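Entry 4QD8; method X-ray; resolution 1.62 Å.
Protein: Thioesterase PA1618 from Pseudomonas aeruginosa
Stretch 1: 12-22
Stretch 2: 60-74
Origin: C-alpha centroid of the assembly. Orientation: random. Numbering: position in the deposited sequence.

Stretch 1 (12-22) QLNASQKNSIG
Stretch 2 60-74: VVLAESLGSMASYLC

Stretch 2 is helical from its first residue, in a helix begun earlier in the chain, through Tyr 72; Leu 73 and Cys 74 follow outside it. Val 61, Ser 65, Met 69 and Leu 73, about one turn apart, form the ridge that meets stretch 1. Stretch 1 starts as helix, passes through type I (Ala 15 to Lys 18) and type II (Gln 17 to Ser 20) turns, and re-enters helix at Ile 21. Ser 20 (p) occupies the N-cap position; its OG closes the turn by donating to Gln 17 O (2.6 Å).

The contacts run in opposite order along the chain. The CA atoms of Leu 13 and Met 69 lie 7.7 Å apart. Leu 13 (m, t) sends CD2 between two ridge side chains, 3.5 Å from Met 69 SD and 4.3 Å from Leu 73 CD2 (m, t). Met 69 (t, p, p) folds so that its CE reaches Ser 16 OG at 3.6 Å; Ser 16 (p) directs that hydroxyl back to Leu 13 O (2.7 Å). At the other end, Ile 21 (t, t) packs CG2 against Val 61 CG1 (t), 4.1 Å apart. Leu 13, Ile 21, Val 61 and Leu 73 are buried, which suits their apolar side chains.

No direct hydrogen bond crosses between the stretches. A water fills the gap, donating to Gln 17 OE1 (2.5 Å) and hydrogen-bonded to Ser 65 OG (2.7 Å). Gly 22 accommodates Gln 17 (m, t, chi3 117°), since a CB there would lie 2.2 Å from Gln 17 OE1. The contact buries 306 Å², both sides summed.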

# COMPACT_ATOMS: atom_id res chain seq x y z
N GLN A 12 31.69 -3.56 -0.82
CA GLN A 12 31.33 -2.57 -1.82
C GLN A 12 29.96 -1.99 -1.52
O GLN A 12 29.74 -0.78 -1.63
CB GLN A 12 31.31 -3.20 -3.22
CG GLN A 12 32.66 -3.62 -3.77
CD GLN A 12 32.51 -4.41 -5.07
OE1 GLN A 12 31.64 -5.27 -5.19
NE2 GLN A 12 33.36 -4.11 -6.05
N LEU A 13 29.02 -2.86 -1.14
CA LEU A 13 27.67 -2.41 -0.83
C LEU A 13 27.74 -1.40 0.31
O LEU A 13 27.16 -0.31 0.24
CB LEU A 13 26.74 -3.58 -0.46
CG LEU A 13 26.57 -4.69 -1.51
CD1 LEU A 13 25.54 -5.70 -1.05
CD2 LEU A 13 26.17 -4.10 -2.84
N ASN A 14 28.46 -1.76 1.37
CA ASN A 14 28.63 -0.85 2.49
C ASN A 14 29.40 0.40 2.13
O ASN A 14 28.98 1.51 2.46
CB ASN A 14 29.27 -1.57 3.68
CG ASN A 14 28.31 -2.51 4.36
OD1 ASN A 14 27.14 -2.18 4.55
ND2 ASN A 14 28.78 -3.70 4.72
N ALA A 15 30.54 0.24 1.46
CA ALA A 15 31.33 1.38 1.04
C ALA A 15 30.54 2.35 0.15
O ALA A 15 30.74 3.56 0.22
CB ALA A 15 32.61 0.91 0.33
N SER A 16 29.62 1.82 -0.66
CA SER A 16 28.89 2.66 -1.61
C SER A 16 27.94 3.63 -0.94
O SER A 16 27.48 4.59 -1.56
CB SER A 16 28.16 1.80 -2.65
OG SER A 16 27.09 1.08 -2.07
N GLN A 17 27.66 3.41 0.35
CA GLN A 17 26.71 4.26 1.08
C GLN A 17 27.31 5.54 1.61
O GLN A 17 26.61 6.35 2.23
CB GLN A 17 26.12 3.49 2.26
CG GLN A 17 25.32 2.29 1.89
CD GLN A 17 24.63 1.72 3.09
OE1 GLN A 17 23.39 1.68 3.14
NE2 GLN A 17 25.40 1.28 4.07
N LYS A 18 28.61 5.72 1.42
CA LYS A 18 29.29 6.90 1.93
C LYS A 18 28.59 8.17 1.44
O LYS A 18 28.19 8.25 0.28
CB LYS A 18 30.75 6.89 1.48
CG LYS A 18 31.59 8.02 2.05
CD LYS A 18 32.92 8.08 1.31
CE LYS A 18 33.87 9.07 1.96
NZ LYS A 18 35.13 9.16 1.18
N ASN A 19 28.43 9.14 2.34
CA ASN A 19 27.74 10.40 2.04
C ASN A 19 26.29 10.22 1.61
O ASN A 19 25.79 10.99 0.78
CB ASN A 19 28.49 11.21 0.98
CG ASN A 19 29.90 11.56 1.39
OD1 ASN A 19 30.19 11.74 2.57
ND2 ASN A 19 30.78 11.68 0.40
N SER A 20 25.61 9.22 2.15
CA SER A 20 24.19 9.05 1.88
C SER A 20 23.50 8.66 3.18
O SER A 20 24.16 8.43 4.19
CB SER A 20 23.96 8.00 0.79
OG SER A 20 24.18 6.70 1.30
N ILE A 21 22.17 8.56 3.17
CA ILE A 21 21.45 8.34 4.42
C ILE A 21 21.80 7.00 5.07
O ILE A 21 21.81 6.88 6.31
CB ILE A 21 19.92 8.49 4.22
CG1 ILE A 21 19.18 8.53 5.57
CG2 ILE A 21 19.39 7.41 3.29
CD1 ILE A 21 17.72 8.89 5.44
N GLY A 22 22.10 5.99 4.26
CA GLY A 22 22.41 4.68 4.80
C GLY A 22 23.62 4.70 5.72
O GLY A 22 23.66 4.03 6.75
N VAL A 60 11.40 1.92 6.92
CA VAL A 60 11.22 2.00 5.47
C VAL A 60 12.53 2.39 4.77
O VAL A 60 12.84 1.86 3.70
CB VAL A 60 10.02 2.89 5.08
CG1 VAL A 60 9.88 2.97 3.54
CG2 VAL A 60 8.72 2.32 5.67
N VAL A 61 13.33 3.27 5.37
CA VAL A 61 14.66 3.57 4.80
C VAL A 61 15.48 2.28 4.68
O VAL A 61 16.09 2.01 3.65
CB VAL A 61 15.47 4.58 5.65
CG1 VAL A 61 16.88 4.76 5.06
CG2 VAL A 61 14.77 5.92 5.71
N LEU A 62 15.49 1.48 5.74
CA LEU A 62 16.20 0.21 5.70
C LEU A 62 15.66 -0.68 4.58
O LEU A 62 16.43 -1.22 3.77
CB LEU A 62 16.11 -0.51 7.04
CG LEU A 62 16.78 -1.88 7.10
CD1 LEU A 62 18.25 -1.79 6.66
CD2 LEU A 62 16.66 -2.43 8.54
N ALA A 63 14.34 -0.80 4.50
CA ALA A 63 13.72 -1.66 3.50
C ALA A 63 14.04 -1.19 2.09
O ALA A 63 14.39 -2.00 1.21
CB ALA A 63 12.20 -1.72 3.71
N GLU A 64 13.95 0.12 1.87
CA GLU A 64 14.17 0.67 0.53
C GLU A 64 15.65 0.65 0.15
O GLU A 64 15.98 0.43 -1.02
CB GLU A 64 13.53 2.06 0.36
CG GLU A 64 13.53 2.51 -1.09
CD GLU A 64 12.35 3.41 -1.48
OE1 GLU A 64 11.28 3.43 -0.80
OE2 GLU A 64 12.52 4.09 -2.51
N SER A 65 16.54 0.85 1.12
CA SER A 65 17.98 0.71 0.87
C SER A 65 18.29 -0.70 0.42
O SER A 65 19.02 -0.91 -0.54
CB SER A 65 18.81 0.99 2.14
OG SER A 65 19.13 2.36 2.26
N LEU A 66 17.73 -1.66 1.15
CA LEU A 66 18.00 -3.06 0.92
C LEU A 66 17.44 -3.50 -0.42
O LEU A 66 18.15 -4.08 -1.23
CB LEU A 66 17.39 -3.90 2.05
CG LEU A 66 17.58 -5.41 1.94
CD1 LEU A 66 19.06 -5.74 1.77
CD2 LEU A 66 17.03 -6.08 3.18
N GLY A 67 16.17 -3.20 -0.67
CA GLY A 67 15.55 -3.59 -1.93
C GLY A 67 16.13 -2.88 -3.14
O GLY A 67 16.23 -3.49 -4.22
N SER A 68 16.51 -1.62 -3.00
CA SER A 68 17.09 -0.89 -4.13
C SER A 68 18.45 -1.48 -4.49
O SER A 68 18.80 -1.60 -5.67
CB SER A 68 17.22 0.60 -3.83
OG SER A 68 15.94 1.15 -3.61
N MET A 69 19.22 -1.84 -3.47
CA MET A 69 20.53 -2.45 -3.71
C MET A 69 20.35 -3.82 -4.34
O MET A 69 21.08 -4.19 -5.27
CB MET A 69 21.32 -2.58 -2.41
CG MET A 69 22.76 -3.01 -2.62
SD MET A 69 23.68 -1.69 -3.43
CE MET A 69 23.85 -0.52 -2.08
N ALA A 70 19.37 -4.58 -3.85
CA ALA A 70 19.04 -5.87 -4.46
C ALA A 70 18.70 -5.71 -5.96
O ALA A 70 19.15 -6.51 -6.78
CB ALA A 70 17.92 -6.54 -3.71
N SER A 71 17.90 -4.70 -6.31
CA SER A 71 17.59 -4.44 -7.72
C SER A 71 18.83 -4.11 -8.54
O SER A 71 18.99 -4.59 -9.66
CB SER A 71 16.57 -3.32 -7.87
OG SER A 71 15.27 -3.84 -7.78
N TYR A 72 19.70 -3.29 -7.97
CA TYR A 72 20.94 -2.95 -8.66
C TYR A 72 21.81 -4.16 -8.97
O TYR A 72 22.49 -4.19 -10.00
CB TYR A 72 21.72 -1.90 -7.87
CG TYR A 72 21.42 -0.53 -8.39
CD1 TYR A 72 22.04 -0.07 -9.55
CD2 TYR A 72 20.49 0.29 -7.76
CE1 TYR A 72 21.76 1.18 -10.05
CE2 TYR A 72 20.21 1.54 -8.25
CZ TYR A 72 20.84 1.99 -9.40
OH TYR A 72 20.56 3.24 -9.88
N LEU A 73 21.74 -5.17 -8.11
CA LEU A 73 22.53 -6.39 -8.28
C LEU A 73 21.87 -7.35 -9.27
O LEU A 73 22.43 -8.40 -9.58
CB LEU A 73 22.71 -7.10 -6.94
CG LEU A 73 23.54 -6.38 -5.88
CD1 LEU A 73 23.39 -7.02 -4.53
CD2 LEU A 73 25.01 -6.38 -6.30
N CYS A 74 20.69 -6.99 -9.74
CA CYS A 74 19.93 -7.85 -10.64
C CYS A 74 19.78 -7.30 -12.06
O CYS A 74 19.40 -8.04 -12.97
CB CYS A 74 18.54 -8.16 -10.07
SG CYS A 74 18.55 -9.23 -8.63
O HOH W 1 21.73 2.61 1.49